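Local coordinates for deferrochelatase (Vibrio cholerae, PDB 5DE0) that acts as a haem b-dependent dye-decolorizing peroxidase, using hydrogen peroxide to oxidise its substrates, at the interface of chains A and B. Numbering follows the deposited sequence. Chains: chain A/B, Deferrochelatase.

Contact 1 and contact 2 are twin patches of one two-fold symmetric interface, about 20 Å apart between the centres of their C-alpha atoms. In each, the short loop that follows strand 236-239 of one chain plugs a valine into the other chain, between the helix that begins at residue 108 and strand 129-134. Both share the Glu130 acceptor and its Tyr132 donor; in contact 2, B:Ser242 adds bonds to the carboxylate of A:Glu130. Each subunit thus gives one plug and receives one, an exchange that fits a symmetric dimer, although the crystal alone does not establish the dimer in solution.

Contact 1: the interface of chains A and B. Residues chain A 240-241; chain B 111, 114-115, 118, 127, 130, 132.
A:Val241 pushes its isopropyl group into a pocket of chain B lined by B:Phe111, B:Leu114 and B:Ile118, and it loses 113 Å² of surface there. The CG2 methyl does most of the touching. CG2 of A:Val241 sits over one face of the B:Phe111 ring, displaced toward the rim, 3.7 Å from its CE2, and on another flank it meets CD2 of B:Leu114 at 3.8 Å. With CG1 anti to the backbone N (chi1 177°), CG2 lies beside that N and turns toward the ring and the leucine, touching both. CG1 of A:Val241, the other branch, reaches toward CD1 of B:Ile118, tip to tip at 4.1 Å. The backbone of B:Arg115, on helix 108-117, adds a looser wall.

Farther out, CA of A:Ser240 lies in the plane of the B:Phe111 ring at its edge. CB of A:Ser240 packs against the B:Glu130 carboxylate and lies 4.0 Å from CE1 of B:Tyr132.

The polar rim is built on B:Glu130, whose extended side chain crosses A:Val241 at about a right angle. Its OE2 accepts the backbone N of A:Val241 at 2.9 Å, from the syn side and 22° out of the carboxylate plane. A second donor comes from within chain B, and together the two should restrain the carboxylate's rotation: the phenol OH of B:Tyr132 meets OE2 of B:Glu130 nearly along the carboxylate C-O axis, at 2.7 Å.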
# COMPACT_ATOMS: atom_id res chain seq x y z
N SER A 240 -0.01 -7.23 -0.18
CA SER A 240 -1.34 -7.45 0.37
C SER A 240 -1.55 -8.91 0.73
O SER A 240 -0.77 -9.78 0.32
CB SER A 240 -2.41 -7.00 -0.63
OG SER A 240 -2.33 -7.75 -1.83
N VAL A 241 -2.59 -9.19 1.50
CA VAL A 241 -2.88 -10.54 1.94
C VAL A 241 -3.30 -11.44 0.77
O VAL A 241 -2.82 -12.56 0.63
CB VAL A 241 -3.98 -10.55 3.02
CG1 VAL A 241 -4.32 -11.98 3.43
CG2 VAL A 241 -3.52 -9.75 4.23
N PHE B 111 -2.82 -4.60 7.91
CA PHE B 111 -2.39 -5.83 7.25
C PHE B 111 -2.43 -6.99 8.25
O PHE B 111 -2.87 -8.09 7.91
CB PHE B 111 -0.98 -5.68 6.66
CG PHE B 111 -0.48 -6.90 5.95
CD1 PHE B 111 0.17 -7.91 6.65
CD2 PHE B 111 -0.65 -7.05 4.59
CE1 PHE B 111 0.62 -9.04 6.00
CE2 PHE B 111 -0.19 -8.17 3.93
CZ PHE B 111 0.45 -9.17 4.64
N LEU B 114 -6.01 -8.28 9.10
CA LEU B 114 -6.60 -9.08 8.03
C LEU B 114 -5.94 -10.45 7.94
O LEU B 114 -6.63 -11.46 7.83
CB LEU B 114 -6.50 -8.35 6.69
CG LEU B 114 -7.12 -9.09 5.51
CD1 LEU B 114 -8.58 -9.41 5.78
CD2 LEU B 114 -6.98 -8.28 4.23
N ARG B 115 -4.61 -10.48 7.98
CA ARG B 115 -3.88 -11.74 7.88
C ARG B 115 -4.20 -12.67 9.05
O ARG B 115 -4.52 -13.84 8.85
CB ARG B 115 -2.37 -11.50 7.82
CG ARG B 115 -1.55 -12.77 7.63
CD ARG B 115 -0.05 -12.51 7.58
NE ARG B 115 0.48 -12.10 8.88
CZ ARG B 115 1.78 -11.95 9.14
NH1 ARG B 115 2.68 -12.18 8.19
NH2 ARG B 115 2.18 -11.58 10.35
N ILE B 118 -8.18 -13.82 9.25
CA ILE B 118 -8.73 -14.81 8.32
C ILE B 118 -7.81 -16.01 8.15
O ILE B 118 -8.01 -16.82 7.25
CB ILE B 118 -9.00 -14.19 6.93
CG1 ILE B 118 -7.69 -13.92 6.19
CG2 ILE B 118 -9.84 -12.92 7.06
CD1 ILE B 118 -7.87 -13.43 4.78
N ILE B 127 -11.02 -13.40 -1.52
CA ILE B 127 -11.00 -11.95 -1.40
C ILE B 127 -11.15 -11.29 -2.77
O ILE B 127 -10.22 -11.31 -3.57
CB ILE B 127 -9.70 -11.46 -0.72
CG1 ILE B 127 -9.55 -12.09 0.66
CG2 ILE B 127 -9.68 -9.94 -0.64
CD1 ILE B 127 -8.31 -11.65 1.41
N GLU B 130 -9.12 -5.96 -2.17
CA GLU B 130 -8.41 -5.60 -0.94
C GLU B 130 -7.70 -4.27 -1.14
O GLU B 130 -6.67 -4.20 -1.81
CB GLU B 130 -7.41 -6.70 -0.55
CG GLU B 130 -6.60 -6.40 0.70
CD GLU B 130 -5.64 -7.52 1.05
OE1 GLU B 130 -5.70 -8.58 0.39
OE2 GLU B 130 -4.81 -7.34 1.97
N TYR B 132 -5.98 -0.79 0.44
CA TYR B 132 -5.39 -0.06 1.55
C TYR B 132 -5.39 1.44 1.27
O TYR B 132 -4.65 1.92 0.41
CB TYR B 132 -3.96 -0.54 1.82
CG TYR B 132 -3.89 -1.94 2.38
CD1 TYR B 132 -3.81 -3.05 1.54
CD2 TYR B 132 -3.90 -2.17 3.75
CE1 TYR B 132 -3.75 -4.33 2.05
CE2 TYR B 132 -3.84 -3.45 4.27
CZ TYR B 132 -3.76 -4.52 3.41
OH TYR B 132 -3.70 -5.80 3.92

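Contact 2: the interface of chains A and B. Residues chain A 111, 114-115, 130, 132; chain B 240-242.
Hydrogen bonds from B:Val241 and B:Ser242 converge on the carboxylate of A:Glu130, which uses both oxygens. OE1 takes the backbone N of B:Ser242 at 2.7 Å through its syn lone pair, and the hydroxyl OG of the same serine, also at 2.7 Å, nearly in line with the C-O bond. The serine's chi1 of 64° sets OG between its own N and carbonyl carbon, letting hydroxyl and amide reach one oxygen together. OE2 accepts the backbone N of B:Val241 at 2.8 Å, 16° out of the carboxylate plane. A:Tyr132, a second-shell partner, donates its phenol OH to OE2 of A:Glu130 at 2.7 Å. Four donors thus hold the group from both chains, which should fix its rotation and may favour the charged form.

The apolar contacts gather round one methyl of the valine. CG2 of B:Val241 lies 3.7 Å from CE2 of A:Phe111 and 3.8 Å from CD2 of A:Leu114, with the backbone of A:Arg115 close by. At its edge, in plane, the A:Phe111 ring meets the carbonyl carbon of B:Ser240. CB of B:Ser240 rests against CE1 of A:Tyr132 at 3.8 Å.

By joining a buried valine to a carboxylate bonded from both chains, the site fastens the 240-242 loop of chain B to helix 108-118 and strand 129-134 of chain A, a join that probably steadies the dimer seen in the crystal.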
# COMPACT_ATOMS: atom_id res chain seq x y z
N PHE A 111 4.03 8.43 -2.74
CA PHE A 111 3.22 8.45 -3.95
C PHE A 111 3.32 9.82 -4.63
O PHE A 111 3.43 9.91 -5.85
CB PHE A 111 1.76 8.13 -3.63
CG PHE A 111 0.84 8.21 -4.82
CD1 PHE A 111 0.17 9.39 -5.12
CD2 PHE A 111 0.64 7.11 -5.63
CE1 PHE A 111 -0.67 9.46 -6.21
CE2 PHE A 111 -0.20 7.18 -6.73
CZ PHE A 111 -0.86 8.36 -7.02
N LEU A 114 6.77 10.23 -6.44
CA LEU A 114 6.86 9.46 -7.67
C LEU A 114 5.96 10.03 -8.77
O LEU A 114 6.41 10.20 -9.91
CB LEU A 114 6.49 7.99 -7.42
CG LEU A 114 6.79 7.04 -8.58
CD1 LEU A 114 8.25 7.15 -8.99
CD2 LEU A 114 6.45 5.60 -8.21
N ARG A 115 4.71 10.33 -8.44
CA ARG A 115 3.77 10.89 -9.41
C ARG A 115 4.30 12.21 -9.97
O ARG A 115 4.28 12.43 -11.18
CB ARG A 115 2.39 11.12 -8.78
CG ARG A 115 1.37 11.70 -9.77
CD ARG A 115 0.09 12.17 -9.08
NE ARG A 115 0.28 13.40 -8.32
CZ ARG A 115 -0.70 14.07 -7.72
NH1 ARG A 115 -1.95 13.63 -7.79
NH2 ARG A 115 -0.43 15.19 -7.05
N GLU A 130 6.89 -1.20 -8.98
CA GLU A 130 6.64 -0.12 -8.04
C GLU A 130 6.18 -0.71 -6.71
O GLU A 130 5.03 -1.13 -6.57
CB GLU A 130 5.60 0.85 -8.59
CG GLU A 130 5.27 2.02 -7.67
CD GLU A 130 4.17 2.91 -8.23
OE1 GLU A 130 3.73 2.66 -9.37
OE2 GLU A 130 3.74 3.85 -7.53
N TYR A 132 5.74 -0.44 -2.50
CA TYR A 132 5.63 0.40 -1.32
C TYR A 132 5.86 -0.41 -0.05
O TYR A 132 5.00 -1.19 0.36
CB TYR A 132 4.26 1.09 -1.26
CG TYR A 132 4.09 2.18 -2.30
CD1 TYR A 132 3.65 1.88 -3.58
CD2 TYR A 132 4.38 3.50 -1.99
CE1 TYR A 132 3.50 2.87 -4.53
CE2 TYR A 132 4.23 4.50 -2.93
CZ TYR A 132 3.79 4.18 -4.20
OH TYR A 132 3.64 5.17 -5.14
N SER B 240 -1.22 2.97 -6.60
CA SER B 240 0.15 3.27 -7.02
C SER B 240 0.15 4.06 -8.33
O SER B 240 -0.87 4.13 -9.02
CB SER B 240 0.96 1.98 -7.18
OG SER B 240 0.39 1.15 -8.18
N VAL B 241 1.29 4.64 -8.66
CA VAL B 241 1.42 5.47 -9.85
C VAL B 241 1.27 4.66 -11.14
O VAL B 241 0.60 5.09 -12.08
CB VAL B 241 2.77 6.21 -9.87
CG1 VAL B 241 2.89 7.09 -11.11
CG2 VAL B 241 2.94 7.04 -8.61
N SER B 242 1.89 3.48 -11.17
CA SER B 242 1.90 2.65 -12.37
C SER B 242 0.69 1.72 -12.45
O SER B 242 0.49 1.04 -13.46
CB SER B 242 3.18 1.81 -12.42
OG SER B 242 3.23 0.91 -11.33